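Local coordinates for mandelate racemase/muconate lactonizing enzyme family protein (PDB 2QDE) that belongs to the enolase superfamily, pairing an N-terminal capping domain with a modified TIM barrel, and carries a barium ion in its metal site, at residues 249-255 and 282-287; 301-305 and 343-347. All blocks are in the same frame, centred on the assembly; numbering follows the deposited sequence.

Contact 1. Residues 249-255 and 282-287; sequences AQELHDL and RWLTLA
Arg282 meets Leu252 through the root of its side chain, its CB lying 4.1 Å from Leu252 CD2, while the extended arm leads off to a salt bridge with Glu87. Trp283 follows and does most of the joining. With CG anti to the backbone N (chi1 -163°), its indole reaches across to the loop before helix 252-261, where NE1 donates to Ala249 O at 3.2 Å. That bond is bent, 137° at the hydrogen; the oxygen lies in the indole plane, yet the donor stands well above the plane of the carbonyl. Ala249 CB packs against CZ2 at 3.6 Å. Over one face of the indole sits the isobutyl end of Leu255, whose CD2 makes a CH-pi contact 3.7 Å from the five-membered ring's centroid. A turn later comes Leu286, touching Leu255 CD2 with its CB at 3.5 Å and meeting Leu252 CD2 with its own CD2 at 3.6 Å, the Leu252 and Leu286 side chains crossing at about a right angle. Helices 252-261 and 277-290 are thus neighbours on the outside of the barrel; Trp283 also rests on strands 266-269 and 294-296, and Leu289 of the second subunit packs on Leu286.

Contact 2. Residues 301-305 and 343-347; sequences GSGLE and NDIAL
The contact belongs to the N-terminal start of helix 303-315, which follows barrel strand 294-296: Ser302 is its N-cap, and Asp344, in a later loop, takes up the N-H of Gly303. Ser302 OG accepts from Leu304 N at 3.1 Å and, more weakly, from Glu305 N, and it also hydrogen-bonds to Asp49. The position of OG between the backbone N and the carbonyl carbon (chi1 67°) turns it back over the helix start. Gly303 N is taken by the other segment: Asp344 OD2 receives it at 2.8 Å, nearly straight at 172°, on the syn side of the carboxylate and 27° out of its plane. The same OD2 lies where Ala346 N can donate to it, which would close an Asx turn within 343-347, although the place of that nitrogen is less certain. With OD1 bonded to His333, the carboxylate has partners at both oxygens. A negative group beside the start of a helix would be expected to suit the helix dipole. Beside this polar centre the packing is close. Ile345 lays CG1 against Ser302 CB at 3.3 Å, tighter than usual for two carbons, and brings CD1 to 3.3 Å from Ser302 OG. Ala346 CB faces the glycine, 4.0 Å from Gly303 CA. Around the contact, Leu304 packs on Ile47 and Asp49 of strand 45-49, and Ile345 reaches both Asp49 of that strand and helix 371-377.

How the contacts relate
Both contacts belong to the barrel domain and follow one another in sequence, contact 1 closing before contact 2 opens, yet they lie on opposite sides of the chain's centre. Their centres are 28 Å apart and their nearest atoms about 14 Å, so neither touches the other. Contact 1 joins two helices flanking the barrel; the side chain of Ala249, in its loop end, is about 10 Å from the barium ion, whose site is formed by Asp195, Asn197, Glu221 and Asp246. Contact 2 instead ties the start of the next barrel helix to a later loop, alongside a strand of the N-terminal domain. Contact 1 depends chiefly on apolar packing, contact 2 on a backbone N-H to carboxylate hydrogen bond with close packing beside it.

Contact 1. Residues 249-255 and 282-287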
ATOM      1  N   ALA A 249       1.608 -12.261  19.477  1.00 15.95           N
ATOM      2  CA  ALA A 249       2.053 -13.402  18.677  1.00 15.65           C
ATOM      3  C   ALA A 249       1.509 -14.730  19.188  1.00 17.11           C
ATOM      4  O   ALA A 249       2.220 -15.492  19.852  1.00 16.92           O
ATOM      5  CB  ALA A 249       3.573 -13.453  18.649  1.00 15.65           C
ATOM      6  N   GLN A 250       0.254 -15.017  18.862  1.00 16.88           N
ATOM      7  CA  GLN A 250      -0.363 -16.258  19.307  1.00 17.81           C
ATOM      8  C   GLN A 250      -0.652 -17.247  18.175  1.00 16.75           C
ATOM      9  O   GLN A 250      -0.215 -18.402  18.216  1.00 18.02           O
ATOM     10  CB  GLN A 250      -1.655 -15.941  20.062  1.00 17.89           C
ATOM     11  CG  GLN A 250      -2.419 -17.159  20.529  1.00 17.97           C
ATOM     12  CD  GLN A 250      -3.724 -16.784  21.191  1.00 19.51           C
ATOM     13  OE1 GLN A 250      -3.741 -16.064  22.194  1.00 20.18           O
ATOM     14  NE2 GLN A 250      -4.827 -17.264  20.636  1.00 19.01           N
ATOM     15  N   GLU A 251      -1.390 -16.797  17.171  1.00 16.96           N
ATOM     16  CA  GLU A 251      -1.749 -17.651  16.043  1.00 16.50           C
ATOM     17  C   GLU A 251      -0.849 -17.411  14.835  1.00 17.36           C
ATOM     18  O   GLU A 251      -0.197 -16.368  14.731  1.00 16.35           O
ATOM     19  CB  GLU A 251      -3.204 -17.398  15.633  1.00 16.12           C
ATOM     20  CG  GLU A 251      -4.236 -17.528  16.758  1.00 18.43           C
ATOM     21  CD  GLU A 251      -4.287 -18.921  17.376  1.00 20.32           C
ATOM     22  OE1 GLU A 251      -3.886 -19.894  16.705  1.00 21.99           O
ATOM     23  OE2 GLU A 251      -4.747 -19.041  18.532  1.00 20.47           O
ATOM     24  N   LEU A 252      -0.824 -18.378  13.922  1.00 16.01           N
ATOM     25  CA  LEU A 252      -0.012 -18.253  12.722  1.00 16.87           C
ATOM     26  C   LEU A 252      -0.369 -16.969  11.975  1.00 17.56           C
ATOM     27  O   LEU A 252       0.518 -16.235  11.556  1.00 16.92           O
ATOM     28  CB  LEU A 252      -0.217 -19.457  11.800  1.00 18.03           C
ATOM     29  CG  LEU A 252       0.283 -20.815  12.294  1.00 18.62           C
ATOM     30  CD1 LEU A 252       0.083 -21.837  11.187  1.00 19.60           C
ATOM     31  CD2 LEU A 252       1.757 -20.736  12.681  1.00 19.36           C
ATOM     32  N   HIS A 253      -1.661 -16.685  11.825  1.00 17.40           N
ATOM     33  CA  HIS A 253      -2.050 -15.468  11.127  1.00 17.99           C
ATOM     34  C   HIS A 253      -1.656 -14.200  11.896  1.00 18.96           C
ATOM     35  O   HIS A 253      -1.478 -13.140  11.285  1.00 17.33           O
ATOM     36  CB  HIS A 253      -3.553 -15.465  10.784  1.00 18.25           C
ATOM     37  CG  HIS A 253      -4.462 -15.569  11.968  1.00 19.95           C
ATOM     38  ND1 HIS A 253      -4.748 -16.767  12.586  1.00 20.89           N
ATOM     39  CD2 HIS A 253      -5.172 -14.624  12.628  1.00 20.12           C
ATOM     40  CE1 HIS A 253      -5.599 -16.554  13.575  1.00 20.92           C
ATOM     41  NE2 HIS A 253      -5.870 -15.262  13.621  1.00 20.62           N
ATOM     42  N   ASP A 254      -1.502 -14.299  13.219  1.00 17.01           N
ATOM     43  CA  ASP A 254      -1.067 -13.137  14.004  1.00 19.04           C
ATOM     44  C   ASP A 254       0.376 -12.841  13.586  1.00 20.05           C
ATOM     45  O   ASP A 254       0.753 -11.686  13.370  1.00 19.01           O
ATOM     46  CB  ASP A 254      -1.078 -13.415  15.520  1.00 19.44           C
ATOM     47  CG  ASP A 254      -2.479 -13.602  16.088  1.00 21.15           C
ATOM     48  OD1 ASP A 254      -3.427 -12.951  15.594  1.00 23.15           O
ATOM     49  OD2 ASP A 254      -2.626 -14.391  17.050  1.00 22.23           O
ATOM     50  N   LEU A 255       1.180 -13.898  13.485  1.00 18.36           N
ATOM     51  CA  LEU A 255       2.578 -13.762  13.096  1.00 18.80           C
ATOM     52  C   LEU A 255       2.681 -13.151  11.700  1.00 19.82           C
ATOM     53  O   LEU A 255       3.567 -12.338  11.433  1.00 18.37           O
ATOM     54  CB  LEU A 255       3.279 -15.129  13.138  1.00 19.69           C
ATOM     55  CG  LEU A 255       3.878 -15.593  14.479  1.00 21.77           C
ATOM     56  CD1 LEU A 255       2.877 -15.429  15.609  1.00 23.58           C
ATOM     57  CD2 LEU A 255       4.298 -17.056  14.361  1.00 24.82           C
ATOM     58  N   ARG A 282       4.997 -25.140  13.968  1.00 14.62           N
ATOM     59  CA  ARG A 282       4.469 -24.350  12.860  1.00 16.41           C
ATOM     60  C   ARG A 282       4.730 -22.868  13.155  1.00 15.53           C
ATOM     61  O   ARG A 282       5.163 -22.115  12.291  1.00 13.96           O
ATOM     62  CB  ARG A 282       2.969 -24.618  12.697  1.00 14.38           C
ATOM     63  CG  ARG A 282       2.646 -26.072  12.337  1.00 16.80           C
ATOM     64  CD  ARG A 282       1.148 -26.319  12.250  1.00 16.58           C
ATOM     65  NE  ARG A 282       0.848 -27.702  11.880  1.00 18.82           N
ATOM     66  CZ  ARG A 282      -0.353 -28.266  11.977  1.00 18.38           C
ATOM     67  NH1 ARG A 282      -1.388 -27.574  12.435  1.00 18.04           N
ATOM     68  NH2 ARG A 282      -0.518 -29.534  11.621  1.00 19.50           N
ATOM     69  N   TRP A 283       4.465 -22.480  14.396  1.00 15.21           N
ATOM     70  CA  TRP A 283       4.662 -21.117  14.887  1.00 14.92           C
ATOM     71  C   TRP A 283       6.118 -20.696  14.637  1.00 14.50           C
ATOM     72  O   TRP A 283       6.394 -19.594  14.156  1.00 13.93           O
ATOM     73  CB  TRP A 283       4.372 -21.107  16.389  1.00 14.58           C
ATOM     74  CG  TRP A 283       4.133 -19.771  17.042  1.00 15.29           C
ATOM     75  CD1 TRP A 283       2.929 -19.269  17.441  1.00 15.07           C
ATOM     76  CD2 TRP A 283       5.124 -18.843  17.503  1.00 14.22           C
ATOM     77  NE1 TRP A 283       3.106 -18.100  18.136  1.00 16.39           N
ATOM     78  CE2 TRP A 283       4.444 -17.812  18.190  1.00 15.59           C
ATOM     79  CE3 TRP A 283       6.521 -18.788  17.409  1.00 14.59           C
ATOM     80  CZ2 TRP A 283       5.117 -16.733  18.786  1.00 15.00           C
ATOM     81  CZ3 TRP A 283       7.191 -17.714  18.003  1.00 15.24           C
ATOM     82  CH2 TRP A 283       6.487 -16.705  18.682  1.00 14.41           C
ATOM     83  N   LEU A 284       7.041 -21.598  14.963  1.00 13.58           N
ATOM     84  CA  LEU A 284       8.467 -21.349  14.801  1.00 11.92           C
ATOM     85  C   LEU A 284       8.893 -21.327  13.333  1.00 13.15           C
ATOM     86  O   LEU A 284       9.974 -20.843  12.997  1.00 13.57           O
ATOM     87  CB  LEU A 284       9.270 -22.388  15.599  1.00 10.33           C
ATOM     88  CG  LEU A 284       9.174 -22.202  17.124  1.00 11.05           C
ATOM     89  CD1 LEU A 284       9.900 -23.322  17.851  1.00 11.30           C
ATOM     90  CD2 LEU A 284       9.758 -20.849  17.515  1.00 10.43           C
ATOM     91  N   THR A 285       8.047 -21.857  12.459  1.00 13.77           N
ATOM     92  CA  THR A 285       8.340 -21.834  11.029  1.00 14.78           C
ATOM     93  C   THR A 285       8.142 -20.395  10.560  1.00 15.94           C
ATOM     94  O   THR A 285       8.944 -19.851   9.800  1.00 15.24           O
ATOM     95  CB  THR A 285       7.391 -22.754  10.245  1.00 15.47           C
ATOM     96  OG1 THR A 285       7.661 -24.112  10.597  1.00 15.06           O
ATOM     97  CG2 THR A 285       7.582 -22.575   8.741  1.00 13.78           C
ATOM     98  N   LEU A 286       7.061 -19.778  11.026  1.00 16.23           N
ATOM     99  CA  LEU A 286       6.787 -18.394  10.667  1.00 16.36           C
ATOM    100  C   LEU A 286       7.854 -17.488  11.281  1.00 16.00           C
ATOM    101  O   LEU A 286       8.276 -16.514  10.660  1.00 16.79           O
ATOM    102  CB  LEU A 286       5.392 -17.984  11.153  1.00 17.94           C
ATOM    103  CG  LEU A 286       4.252 -18.128  10.139  1.00 21.82           C
ATOM    104  CD1 LEU A 286       4.244 -19.520   9.505  1.00 21.93           C
ATOM    105  CD2 LEU A 286       2.937 -17.860  10.843  1.00 26.05           C
ATOM    106  N   ALA A 287       8.295 -17.816  12.495  1.00 14.46           N
ATOM    107  CA  ALA A 287       9.327 -17.029  13.178  1.00 14.93           C
ATOM    108  C   ALA A 287      10.624 -17.069  12.371  1.00 15.95           C
ATOM    109  O   ALA A 287      11.319 -16.061  12.239  1.00 14.05           O
ATOM    110  CB  ALA A 287       9.571 -17.577  14.583  1.00 13.33           C
TER

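Contact 2. Residues 301-305 and 343-347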
ATOM      1  N   GLY A 301       4.962 -23.848  36.176  1.00 23.68           N
ATOM      2  CA  GLY A 301       4.509 -25.157  36.594  1.00 23.21           C
ATOM      3  C   GLY A 301       5.623 -26.061  37.088  1.00 23.20           C
ATOM      4  O   GLY A 301       6.765 -25.633  37.259  1.00 23.29           O
ATOM      5  N   SER A 302       5.273 -27.324  37.304  1.00 21.29           N
ATOM      6  CA  SER A 302       6.190 -28.339  37.798  1.00 21.76           C
ATOM      7  C   SER A 302       7.246 -28.696  36.766  1.00 21.76           C
ATOM      8  O   SER A 302       7.299 -28.105  35.693  1.00 20.14           O
ATOM      9  CB  SER A 302       5.408 -29.603  38.132  1.00 20.92           C
ATOM     10  OG  SER A 302       4.883 -30.171  36.937  1.00 21.85           O
ATOM     11  N   GLY A 303       8.080 -29.677  37.106  1.00 20.32           N
ATOM     12  CA  GLY A 303       9.105 -30.130  36.184  1.00 18.44           C
ATOM     13  C   GLY A 303       8.429 -30.754  34.977  1.00 19.02           C
ATOM     14  O   GLY A 303       9.021 -30.852  33.894  1.00 18.47           O
ATOM     15  N   LEU A 304       7.178 -31.181  35.158  1.00 18.11           N
ATOM     16  CA  LEU A 304       6.433 -31.776  34.059  1.00 19.68           C
ATOM     17  C   LEU A 304       5.984 -30.673  33.109  1.00 18.90           C
ATOM     18  O   LEU A 304       6.034 -30.838  31.895  1.00 18.63           O
ATOM     19  CB  LEU A 304       5.212 -32.554  34.563  1.00 19.38           C
ATOM     20  CG  LEU A 304       4.368 -33.195  33.448  1.00 17.62           C
ATOM     21  CD1 LEU A 304       5.251 -34.095  32.596  1.00 18.49           C
ATOM     22  CD2 LEU A 304       3.227 -34.003  34.044  1.00 18.79           C
ATOM     23  N   GLU A 305       5.544 -29.548  33.664  1.00 19.07           N
ATOM     24  CA  GLU A 305       5.111 -28.420  32.843  1.00 19.22           C
ATOM     25  C   GLU A 305       6.289 -27.924  32.000  1.00 18.90           C
ATOM     26  O   GLU A 305       6.124 -27.551  30.835  1.00 18.08           O
ATOM     27  CB  GLU A 305       4.600 -27.283  33.741  1.00 19.05           C
ATOM     28  CG  GLU A 305       4.054 -26.054  33.013  1.00 19.46           C
ATOM     29  CD  GLU A 305       5.136 -25.103  32.507  1.00 21.69           C
ATOM     30  OE1 GLU A 305       6.205 -25.002  33.152  1.00 22.02           O
ATOM     31  OE2 GLU A 305       4.908 -24.438  31.469  1.00 22.44           O
ATOM     32  N   ASN A 343      10.612 -31.585  46.341  1.00 29.90           N
ATOM     33  CA  ASN A 343       9.202 -31.879  46.550  1.00 28.62           C
ATOM     34  C   ASN A 343       8.327 -31.411  45.387  1.00 26.31           C
ATOM     35  O   ASN A 343       7.330 -30.729  45.595  1.00 23.27           O
ATOM     36  CB  ASN A 343       8.742 -31.234  47.865  1.00 31.20           C
ATOM     37  CG  ASN A 343       7.343 -31.676  48.284  1.00 33.51           C
ATOM     38  OD1 ASN A 343       6.348 -30.994  48.013  1.00 35.66           O
ATOM     39  ND2 ASN A 343       7.263 -32.833  48.941  1.00 35.27           N
ATOM     40  N   ASP A 344       8.712 -31.786  44.166  1.00 24.81           N
ATOM     41  CA  ASP A 344       7.967 -31.418  42.957  1.00 22.09           C
ATOM     42  C   ASP A 344       7.152 -32.638  42.531  1.00 22.01           C
ATOM     43  O   ASP A 344       7.530 -33.768  42.848  1.00 21.11           O
ATOM     44  CB  ASP A 344       8.940 -31.041  41.833  1.00 21.12           C
ATOM     45  CG  ASP A 344       8.249 -30.358  40.664  1.00 21.34           C
ATOM     46  OD1 ASP A 344       7.861 -29.181  40.804  1.00 22.49           O
ATOM     47  OD2 ASP A 344       8.086 -30.999  39.605  1.00 21.64           O
ATOM     48  N   ILE A 345       6.041 -32.438  41.819  1.00 20.80           N
ATOM     49  CA  ILE A 345       5.258 -33.593  41.398  1.00 21.43           C
ATOM     50  C   ILE A 345       6.075 -34.423  40.419  1.00 22.04           C
ATOM     51  O   ILE A 345       5.706 -35.552  40.088  1.00 24.06           O
ATOM     52  CB  ILE A 345       3.909 -33.205  40.751  1.00 22.69           C
ATOM     53  CG1 ILE A 345       4.132 -32.352  39.511  1.00 21.47           C
ATOM     54  CG2 ILE A 345       3.045 -32.464  41.764  1.00 21.75           C
ATOM     55  CD1 ILE A 345       2.879 -32.181  38.686  1.00 23.32           C
ATOM     56  N   ALA A 346       7.178 -33.850  39.940  1.00 21.58           N
ATOM     57  CA  ALA A 346       8.083 -34.570  39.051  1.00 22.41           C
ATOM     58  C   ALA A 346       9.149 -35.129  39.981  1.00 22.09           C
ATOM     59  O   ALA A 346       9.831 -34.366  40.667  1.00 22.94           O
ATOM     60  CB  ALA A 346       8.731 -33.624  38.038  1.00 21.34           C
ATOM     61  N   LEU A 347       9.281 -36.448  40.033  1.00 23.67           N
ATOM     62  CA  LEU A 347      10.287 -37.049  40.896  1.00 24.07           C
ATOM     63  C   LEU A 347      11.666 -36.721  40.360  1.00 24.12           C
ATOM     64  O   LEU A 347      12.634 -36.651  41.115  1.00 24.13           O
ATOM     65  CB  LEU A 347      10.118 -38.569  40.955  1.00 25.41           C
ATOM     66  CG  LEU A 347       8.887 -39.111  41.681  1.00 23.63           C
ATOM     67  CD1 LEU A 347       8.761 -40.591  41.401  1.00 23.27           C
ATOM     68  CD2 LEU A 347       9.011 -38.853  43.177  1.00 25.39           C
TER